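Side-chain contacts in beta-Ala-His dipeptidase (Homo sapiens, PDB 3DLJ), which hydrolyses Xaa-His dipeptides, above all carnosine and anserine, as a secreted zinc metallopeptidase that holds two zinc ions in each subunit: residues Leu149-Ala154 and Ala476-Met481; Phe17-Leu22 and Arg159-Asp164; Ala36-Ser41 and Asp125-Thr130. All coordinates share one frame; numbering follows the deposited sequence.

Contact 1 (Leu149-Ala154 and Ala476-Met481); sequences LAWINA and AFFLEM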
loop_
_atom_site.group_PDB
_atom_site.type_symbol
_atom_site.label_atom_id
_atom_site.label_comp_id
_atom_site.label_asym_id
_atom_site.label_seq_id
_atom_site.Cartn_x
_atom_site.Cartn_y
_atom_site.Cartn_z
ATOM N N LEU A 149 6.310 1.317 13.692
ATOM C CA LEU A 149 7.053 1.794 14.875
ATOM C C LEU A 149 6.223 2.701 15.746
ATOM O O LEU A 149 6.390 2.684 16.947
ATOM C CB LEU A 149 8.366 2.473 14.478
ATOM C CG LEU A 149 9.531 1.489 14.282
ATOM C CD1 LEU A 149 10.754 2.181 13.652
ATOM C CD2 LEU A 149 9.908 0.822 15.622
ATOM N N ALA A 150 5.346 3.498 15.141
ATOM C CA ALA A 150 4.437 4.355 15.882
ATOM C C ALA A 150 3.529 3.538 16.811
ATOM O O ALA A 150 3.315 3.926 17.972
ATOM C CB ALA A 150 3.617 5.214 14.942
ATOM N N TRP A 151 3.017 2.422 16.292
ATOM C CA TRP A 151 2.244 1.427 17.049
ATOM C C TRP A 151 3.073 0.789 18.140
ATOM O O TRP A 151 2.642 0.741 19.301
ATOM C CB TRP A 151 1.684 0.328 16.103
ATOM C CG TRP A 151 0.810 -0.704 16.782
ATOM C CD1 TRP A 151 1.226 -1.878 17.355
ATOM C CD2 TRP A 151 -0.628 -0.668 16.953
ATOM N NE1 TRP A 151 0.147 -2.563 17.883
ATOM C CE2 TRP A 151 -1.000 -1.858 17.635
ATOM C CE3 TRP A 151 -1.638 0.239 16.576
ATOM C CZ2 TRP A 151 -2.336 -2.160 17.957
ATOM C CZ3 TRP A 151 -2.979 -0.068 16.902
ATOM C CH2 TRP A 151 -3.304 -1.253 17.582
ATOM N N ILE A 152 4.267 0.307 17.773
ATOM C CA ILE A 152 5.189 -0.304 18.743
ATOM C C ILE A 152 5.633 0.692 19.826
ATOM O O ILE A 152 5.724 0.338 21.012
ATOM C CB ILE A 152 6.423 -0.968 18.053
ATOM C CG1 ILE A 152 6.019 -2.298 17.394
ATOM C CG2 ILE A 152 7.585 -1.164 19.058
ATOM C CD1 ILE A 152 7.047 -2.864 16.384
ATOM N N ASN A 153 5.925 1.925 19.417
ATOM C CA ASN A 153 6.348 2.965 20.348
ATOM C C ASN A 153 5.230 3.325 21.337
ATOM O O ASN A 153 5.503 3.461 22.510
ATOM C CB ASN A 153 6.876 4.210 19.606
ATOM C CG ASN A 153 8.195 3.943 18.841
ATOM O OD1 ASN A 153 8.902 3.013 19.136
ATOM N ND2 ASN A 153 8.507 4.780 17.867
ATOM N N ALA A 154 3.981 3.470 20.863
ATOM C CA ALA A 154 2.814 3.611 21.753
ATOM C C ALA A 154 2.760 2.542 22.870
ATOM O O ALA A 154 2.584 2.874 24.054
ATOM C CB ALA A 154 1.491 3.635 20.949
ATOM N N ALA A 476 -4.253 6.464 22.586
ATOM C CA ALA A 476 -5.667 6.749 22.853
ATOM C C ALA A 476 -6.599 5.596 22.407
ATOM O O ALA A 476 -7.594 5.275 23.087
ATOM C CB ALA A 476 -6.078 8.066 22.177
ATOM N N PHE A 477 -6.254 4.989 21.269
ATOM C CA PHE A 477 -7.047 3.960 20.621
ATOM C C PHE A 477 -7.096 2.679 21.451
ATOM O O PHE A 477 -8.169 2.071 21.588
ATOM C CB PHE A 477 -6.498 3.713 19.207
ATOM C CG PHE A 477 -7.229 2.656 18.433
ATOM C CD1 PHE A 477 -8.528 2.876 17.962
ATOM C CD2 PHE A 477 -6.615 1.442 18.147
ATOM C CE1 PHE A 477 -9.197 1.903 17.215
ATOM C CE2 PHE A 477 -7.289 0.463 17.411
ATOM C CZ PHE A 477 -8.585 0.697 16.944
ATOM N N PHE A 478 -5.949 2.280 22.016
ATOM C CA PHE A 478 -5.902 1.139 22.947
ATOM C C PHE A 478 -7.013 1.273 23.983
ATOM O O PHE A 478 -7.735 0.308 24.274
ATOM C CB PHE A 478 -4.560 1.034 23.691
ATOM C CG PHE A 478 -3.367 0.816 22.801
ATOM C CD1 PHE A 478 -2.085 1.103 23.273
ATOM C CD2 PHE A 478 -3.510 0.358 21.504
ATOM C CE1 PHE A 478 -0.969 0.924 22.474
ATOM C CE2 PHE A 478 -2.393 0.182 20.694
ATOM C CZ PHE A 478 -1.120 0.465 21.183
ATOM N N LEU A 479 -7.125 2.486 24.523
ATOM C CA LEU A 479 -8.051 2.803 25.588
ATOM C C LEU A 479 -9.501 2.749 25.087
ATOM O O LEU A 479 -10.381 2.242 25.779
ATOM C CB LEU A 479 -7.693 4.161 26.203
ATOM C CG LEU A 479 -8.352 4.578 27.521
ATOM C CD1 LEU A 479 -7.968 3.655 28.680
ATOM C CD2 LEU A 479 -7.982 6.031 27.860
ATOM N N GLU A 480 -9.732 3.226 23.869
ATOM C CA GLU A 480 -11.071 3.221 23.287
ATOM C C GLU A 480 -11.595 1.816 22.975
ATOM O O GLU A 480 -12.768 1.525 23.190
ATOM C CB GLU A 480 -11.116 4.121 22.050
ATOM C CG GLU A 480 -10.982 5.611 22.367
ATOM C CD GLU A 480 -12.224 6.195 23.026
ATOM O OE1 GLU A 480 -13.264 5.497 23.134
ATOM O OE2 GLU A 480 -12.163 7.375 23.433
ATOM N N MET A 481 -10.723 0.949 22.470
ATOM C CA MET A 481 -11.070 -0.460 22.248
ATOM C C MET A 481 -11.466 -1.197 23.543
ATOM O O MET A 481 -12.339 -2.067 23.522
ATOM C CB MET A 481 -9.937 -1.206 21.537
ATOM C CG MET A 481 -9.774 -0.890 20.046
ATOM S SD MET A 481 -11.206 -1.162 18.955
ATOM C CE MET A 481 -11.957 -2.684 19.580
#

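Contact 2 (Phe17-Leu22 and Arg159-Asp164); sequences FQYIDL and RALEQD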
loop_
_atom_site.group_PDB
_atom_site.type_symbol
_atom_site.label_atom_id
_atom_site.label_comp_id
_atom_site.label_asym_id
_atom_site.label_seq_id
_atom_site.Cartn_x
_atom_site.Cartn_y
_atom_site.Cartn_z
ATOM N N PHE A 17 1.272 10.442 26.871
ATOM C CA PHE A 17 1.501 11.525 25.897
ATOM C C PHE A 17 2.769 12.309 26.219
ATOM O O PHE A 17 3.541 12.629 25.311
ATOM C CB PHE A 17 0.303 12.489 25.854
ATOM C CG PHE A 17 -0.887 11.985 25.051
ATOM C CD1 PHE A 17 -1.063 10.628 24.774
ATOM C CD2 PHE A 17 -1.849 12.884 24.589
ATOM C CE1 PHE A 17 -2.164 10.177 24.056
ATOM C CE2 PHE A 17 -2.953 12.439 23.856
ATOM C CZ PHE A 17 -3.112 11.084 23.600
ATOM N N GLN A 18 2.965 12.627 27.502
ATOM C CA GLN A 18 4.187 13.271 27.981
ATOM C C GLN A 18 5.406 12.440 27.590
ATOM O O GLN A 18 6.369 12.986 27.080
ATOM C CB GLN A 18 4.191 13.456 29.514
ATOM C CG GLN A 18 3.119 14.352 30.109
ATOM C CD GLN A 18 3.053 14.272 31.671
ATOM O OE1 GLN A 18 4.053 13.938 32.357
ATOM N NE2 GLN A 18 1.885 14.589 32.220
ATOM N N TYR A 19 5.361 11.131 27.863
ATOM C CA TYR A 19 6.439 10.175 27.512
ATOM C C TYR A 19 6.784 10.244 26.019
ATOM O O TYR A 19 7.944 10.409 25.642
ATOM C CB TYR A 19 6.062 8.732 27.933
ATOM C CG TYR A 19 7.156 7.698 27.736
ATOM C CD1 TYR A 19 7.983 7.292 28.796
ATOM C CD2 TYR A 19 7.375 7.134 26.481
ATOM C CE1 TYR A 19 9.005 6.329 28.597
ATOM C CE2 TYR A 19 8.368 6.206 26.271
ATOM C CZ TYR A 19 9.184 5.803 27.320
ATOM O OH TYR A 19 10.163 4.868 27.026
ATOM N N ILE A 20 5.767 10.129 25.180
ATOM C CA ILE A 20 5.928 10.201 23.723
ATOM C C ILE A 20 6.624 11.515 23.283
ATOM O O ILE A 20 7.555 11.464 22.489
ATOM C CB ILE A 20 4.576 9.928 22.975
ATOM C CG1 ILE A 20 4.116 8.477 23.198
ATOM C CG2 ILE A 20 4.720 10.188 21.489
ATOM C CD1 ILE A 20 2.558 8.202 23.024
ATOM N N ASP A 21 6.209 12.667 23.831
ATOM C CA ASP A 21 6.879 13.953 23.536
ATOM C C ASP A 21 8.319 14.023 24.001
ATOM O O ASP A 21 9.158 14.543 23.274
ATOM C CB ASP A 21 6.126 15.157 24.115
ATOM C CG ASP A 21 4.862 15.509 23.336
ATOM O OD1 ASP A 21 4.762 15.294 22.087
ATOM O OD2 ASP A 21 3.953 16.021 24.008
ATOM N N LEU A 22 8.608 13.526 25.208
ATOM C CA LEU A 22 10.006 13.420 25.699
ATOM C C LEU A 22 10.888 12.411 24.945
ATOM O O LEU A 22 12.097 12.609 24.858
ATOM C CB LEU A 22 10.047 13.072 27.188
ATOM C CG LEU A 22 9.557 14.135 28.195
ATOM C CD1 LEU A 22 9.231 13.530 29.580
ATOM C CD2 LEU A 22 10.580 15.296 28.305
ATOM N N ARG A 159 4.350 0.412 28.657
ATOM C CA ARG A 159 5.280 -0.550 29.247
ATOM C C ARG A 159 6.373 0.112 30.112
ATOM O O ARG A 159 6.624 -0.310 31.247
ATOM C CB ARG A 159 5.893 -1.438 28.145
ATOM C CG ARG A 159 4.867 -2.330 27.382
ATOM C CD ARG A 159 4.260 -3.457 28.256
ATOM N NE ARG A 159 5.315 -4.332 28.755
ATOM C CZ ARG A 159 5.355 -4.869 29.970
ATOM N NH1 ARG A 159 4.379 -4.628 30.845
ATOM N NH2 ARG A 159 6.389 -5.633 30.321
ATOM N N ALA A 160 7.032 1.133 29.563
ATOM C CA ALA A 160 8.023 1.916 30.307
ATOM C C ALA A 160 7.437 2.520 31.599
ATOM O O ALA A 160 8.094 2.529 32.631
ATOM C CB ALA A 160 8.596 2.997 29.428
ATOM N N LEU A 161 6.202 3.007 31.542
ATOM C CA LEU A 161 5.553 3.626 32.706
ATOM C C LEU A 161 4.839 2.654 33.651
ATOM O O LEU A 161 4.244 3.077 34.635
ATOM C CB LEU A 161 4.572 4.718 32.255
ATOM C CG LEU A 161 5.162 5.872 31.441
ATOM C CD1 LEU A 161 4.077 6.748 30.847
ATOM C CD2 LEU A 161 6.142 6.683 32.275
ATOM N N GLU A 162 4.921 1.360 33.364
ATOM C CA GLU A 162 4.219 0.322 34.132
ATOM C C GLU A 162 2.732 0.644 34.239
ATOM O O GLU A 162 2.082 0.413 35.259
ATOM C CB GLU A 162 4.854 0.106 35.517
ATOM C CG GLU A 162 6.322 -0.300 35.459
ATOM C CD GLU A 162 7.057 -0.045 36.766
ATOM O OE1 GLU A 162 6.634 -0.601 37.807
ATOM O OE2 GLU A 162 8.067 0.703 36.744
ATOM N N GLN A 163 2.206 1.202 33.162
ATOM C CA GLN A 163 0.797 1.367 33.048
ATOM C C GLN A 163 0.210 0.168 32.283
ATOM O O GLN A 163 0.682 -0.207 31.211
ATOM C CB GLN A 163 0.446 2.705 32.404
ATOM C CG GLN A 163 -1.065 2.952 32.334
ATOM C CD GLN A 163 -1.430 4.356 31.899
ATOM O OE1 GLN A 163 -0.593 5.270 31.940
ATOM N NE2 GLN A 163 -2.704 4.546 31.498
ATOM N N ASP A 164 -0.785 -0.443 32.910
ATOM C CA ASP A 164 -1.655 -1.438 32.338
ATOM C C ASP A 164 -2.111 -1.003 30.947
ATOM O O ASP A 164 -2.660 0.099 30.778
ATOM C CB ASP A 164 -2.878 -1.577 33.266
ATOM C CG ASP A 164 -3.819 -2.717 32.861
ATOM O OD1 ASP A 164 -3.358 -3.891 32.837
ATOM O OD2 ASP A 164 -5.026 -2.431 32.600
#

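Contact 3 (Ala36-Ser41 and Asp125-Thr130); sequences AIESDS and DPYVLT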
loop_
_atom_site.group_PDB
_atom_site.type_symbol
_atom_site.label_atom_id
_atom_site.label_comp_id
_atom_site.label_asym_id
_atom_site.label_seq_id
_atom_site.Cartn_x
_atom_site.Cartn_y
_atom_site.Cartn_z
ATOM N N ALA A 36 17.501 2.090 7.613
ATOM C CA ALA A 36 18.838 1.740 7.156
ATOM C C ALA A 36 19.026 0.233 6.864
ATOM O O ALA A 36 19.993 -0.163 6.217
ATOM C CB ALA A 36 19.880 2.246 8.157
ATOM N N ILE A 37 18.100 -0.595 7.342
ATOM C CA ILE A 37 18.084 -2.010 6.994
ATOM C C ILE A 37 17.374 -2.131 5.639
ATOM O O ILE A 37 16.190 -1.885 5.533
ATOM C CB ILE A 37 17.401 -2.872 8.070
ATOM C CG1 ILE A 37 18.063 -2.612 9.449
ATOM C CG2 ILE A 37 17.472 -4.369 7.684
ATOM C CD1 ILE A 37 17.379 -3.257 10.635
ATOM N N GLU A 38 18.122 -2.487 4.606
ATOM C CA GLU A 38 17.619 -2.435 3.243
ATOM C C GLU A 38 16.758 -3.649 2.906
ATOM O O GLU A 38 17.140 -4.505 2.095
ATOM C CB GLU A 38 18.791 -2.242 2.291
ATOM C CG GLU A 38 19.555 -0.979 2.683
ATOM C CD GLU A 38 20.650 -0.594 1.704
ATOM O OE1 GLU A 38 20.641 -1.110 0.560
ATOM O OE2 GLU A 38 21.507 0.242 2.075
ATOM N N SER A 39 15.573 -3.689 3.533
ATOM C CA SER A 39 14.681 -4.866 3.520
ATOM C C SER A 39 13.843 -4.991 2.238
ATOM O O SER A 39 12.623 -5.176 2.260
ATOM C CB SER A 39 13.795 -4.867 4.769
ATOM O OG SER A 39 13.180 -3.602 4.958
ATOM N N ASP A 40 14.540 -4.932 1.116
ATOM C CA ASP A 40 13.922 -4.901 -0.213
ATOM C C ASP A 40 13.472 -6.330 -0.603
ATOM O O ASP A 40 14.309 -7.222 -0.814
ATOM C CB ASP A 40 14.968 -4.303 -1.162
ATOM C CG ASP A 40 14.525 -4.228 -2.611
ATOM O OD1 ASP A 40 13.606 -4.950 -3.025
ATOM O OD2 ASP A 40 15.162 -3.441 -3.355
ATOM N N SER A 41 12.157 -6.547 -0.672
ATOM C CA SER A 41 11.581 -7.865 -0.997
ATOM C C SER A 41 11.370 -8.116 -2.491
ATOM O O SER A 41 11.055 -9.236 -2.888
ATOM C CB SER A 41 10.240 -8.047 -0.300
ATOM O OG SER A 41 9.310 -7.070 -0.755
ATOM N N ASP A 125 20.059 10.060 0.317
ATOM C CA ASP A 125 20.301 8.625 0.290
ATOM C C ASP A 125 19.027 7.927 0.828
ATOM O O ASP A 125 18.667 8.115 1.997
ATOM C CB ASP A 125 21.546 8.305 1.128
ATOM C CG ASP A 125 21.874 6.829 1.152
ATOM O OD1 ASP A 125 20.982 6.013 0.904
ATOM O OD2 ASP A 125 23.029 6.467 1.449
ATOM N N PRO A 126 18.334 7.135 -0.027
ATOM C CA PRO A 126 17.035 6.523 0.336
ATOM C C PRO A 126 17.022 5.759 1.662
ATOM O O PRO A 126 15.990 5.675 2.308
ATOM C CB PRO A 126 16.756 5.551 -0.827
ATOM C CG PRO A 126 17.998 5.479 -1.616
ATOM C CD PRO A 126 18.741 6.757 -1.390
ATOM N N TYR A 127 18.176 5.221 2.052
ATOM C CA TYR A 127 18.309 4.393 3.243
ATOM C C TYR A 127 18.976 5.110 4.420
ATOM O O TYR A 127 19.325 4.487 5.431
ATOM C CB TYR A 127 19.007 3.073 2.899
ATOM C CG TYR A 127 18.157 2.193 2.003
ATOM C CD1 TYR A 127 18.497 1.982 0.644
ATOM C CD2 TYR A 127 16.989 1.612 2.488
ATOM C CE1 TYR A 127 17.691 1.187 -0.191
ATOM C CE2 TYR A 127 16.183 0.814 1.664
ATOM C CZ TYR A 127 16.526 0.612 0.338
ATOM O OH TYR A 127 15.708 -0.177 -0.429
ATOM N N VAL A 128 19.147 6.420 4.282
ATOM C CA VAL A 128 19.615 7.255 5.403
ATOM C C VAL A 128 18.472 8.223 5.729
ATOM O O VAL A 128 18.273 9.182 4.980
ATOM C CB VAL A 128 20.906 8.069 5.058
ATOM C CG1 VAL A 128 21.294 8.980 6.234
ATOM C CG2 VAL A 128 22.070 7.152 4.684
ATOM N N LEU A 129 17.726 7.966 6.812
ATOM C CA LEU A 129 16.615 8.868 7.208
ATOM C C LEU A 129 17.186 10.276 7.411
ATOM O O LEU A 129 18.089 10.468 8.210
ATOM C CB LEU A 129 15.874 8.380 8.469
ATOM C CG LEU A 129 14.516 9.017 8.844
ATOM C CD1 LEU A 129 13.356 8.450 7.995
ATOM C CD2 LEU A 129 14.200 8.870 10.350
ATOM N N THR A 130 16.676 11.236 6.644
ATOM C CA THR A 130 17.160 12.617 6.666
ATOM C C THR A 130 15.966 13.528 6.987
ATOM O O THR A 130 14.942 13.484 6.299
ATOM C CB THR A 130 17.801 12.988 5.271
ATOM O OG1 THR A 130 18.784 12.002 4.898
ATOM C CG2 THR A 130 18.454 14.372 5.284
HETATM O O HOH W 1 16.430 -1.121 -2.769
#

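Contact 1 (Leu149-Ala154 and Ala476-Met481)
One face of the Trp151 indole receives the edge of the Phe478 ring. The pair is T-shaped: the six-membered ring of Trp151 and the Phe478 ring have centroids 5.0 Å apart and planes at 81°. A single corner of the phenyl ring makes the approach. Phe478 CE2 sits 3.5 Å from Trp151 CH2 and 3.6 Å from Trp151 CZ2, above the rim of the benzo ring. On the other side of CZ, Phe478 CE1 meets Ala154 CB at 4.0 Å, so one ring reaches two residues a helical turn apart. Phe477 adds a looser contact, with its CD2 4.1 Å from Trp151 CZ3, and Met481 CG lies over one face of its ring.

The CG of Trp151 is anti to the backbone N (chi1 -177°), and this carries the indole across to the other helix. The axes of 149-154 and 476-481 are 11.6 Å apart at closest and inclined at 70°, a gap filled by large aromatic side chains. Phe107, Phe171 and Phe474 also pack against Trp151. All four touching residues are buried and the contact is wholly apolar. It is an aromatic cluster that joins helix 141-160 to the C-terminal helix 464-482, in the hydrophobic core beside the mixed sheet of the M20 peptidase fold.

Contact 2 (Phe17-Leu22 and Arg159-Asp164)
Tyr19 meets Ala160 and Leu161 with different parts of its side chain. The far end of the ring lies against the alanine methyl: Ala160 CB is 3.4 Å from Tyr19 OH and 3.5 Å from Tyr19 CE1. Nearer the backbone, Tyr19 CD1 is 4.0 Å from Leu161 CD2. The other leucine methyl, Leu161 CD1, reaches Tyr19 CB at 4.0 Å. Both branches of Leu161 therefore take part.

With chi1 at -174°, Tyr19 holds its ring trans to its own amide nitrogen and reaches from helix 13-22 to the end of helix 141-160. In Leu161, CG is anti to the carbonyl carbon instead (chi1 -59°), and this turns the isobutyl group back toward the tyrosine. The two side chains run past each other in opposite directions. The contact is apolar and small, with 140 Å² buried in all, and it lies at the protein surface.

Tyr19 is also held from its own side of the contact, where the ring of His23 stacks on it. It touches Phe27 and Ala157 as well. Beyond Leu161 the chain leaves the helix. Glu162 has positive phi (53°), and its N bonds back to Arg159 O at 3.2 Å. The arrangement is a Schellman motif at the C-terminal end of helix 141-160, with its last residues packed against the N-terminal helix 13-22.

Contact 3 (Ala36-Ser41 and Asp125-Thr130)
Glu38 lies over one face of the Tyr127 ring, and this stacking carries the contact. Its CG makes a CH-pi contact 3.6 Å from the ring centroid, only 14° off the normal. The chain is extended beyond CG, and the carboxylate continues toward the CD1 side of the ring, its plane 6° from the ring plane. Glu38 CD comes 3.5 Å from Tyr127 CD1.

A weaker polar contact lies at the other end of the tyrosine. Ala36 CA makes a bent CA-H...O contact with Tyr127 O at 3.3 Å.

Both segments are irregular loops built from tight turns. Glu38 and Ser39 each centre an inverse gamma turn. Asp125 to Val128 forms a type I beta turn, and an Asx turn joins Tyr127 N to Asp125 OD1 at 3.1 Å. This loop pair flanks the zinc site of the M20 fold: Ser41 OG bonds to Asp112, probably an active-site residue.

Water bridging completes the contact. One water, at the edge of the Tyr127 ring, is 2.6 Å from Tyr127 OH and donates to Asp40 OD2 at 2.7 Å. Asp40 OD2 also accepts from Gln43 NE2, while Asp40 OD1 takes the backbone N of Val42.

From the N terminus, helix 13-22 supplies the first segment of contact 2, and the loop after helix 24-35 supplies that of contact 3. Contact 3 closes first, at 125-130, and lies wholly within the longer loop that contact 2 closes at 159-164. Contact 1 opens at 149-154, after contact 3 has closed but before contact 2 has. It closes only at 476-481, so contacts 1 and 2 cross. Both use helix 141-160, with centres 11 Å apart, and tie it to the two ends of the chain. Contact 3 stands apart, its centre 25 Å from that of contact 1, and joins two loops near the zinc site.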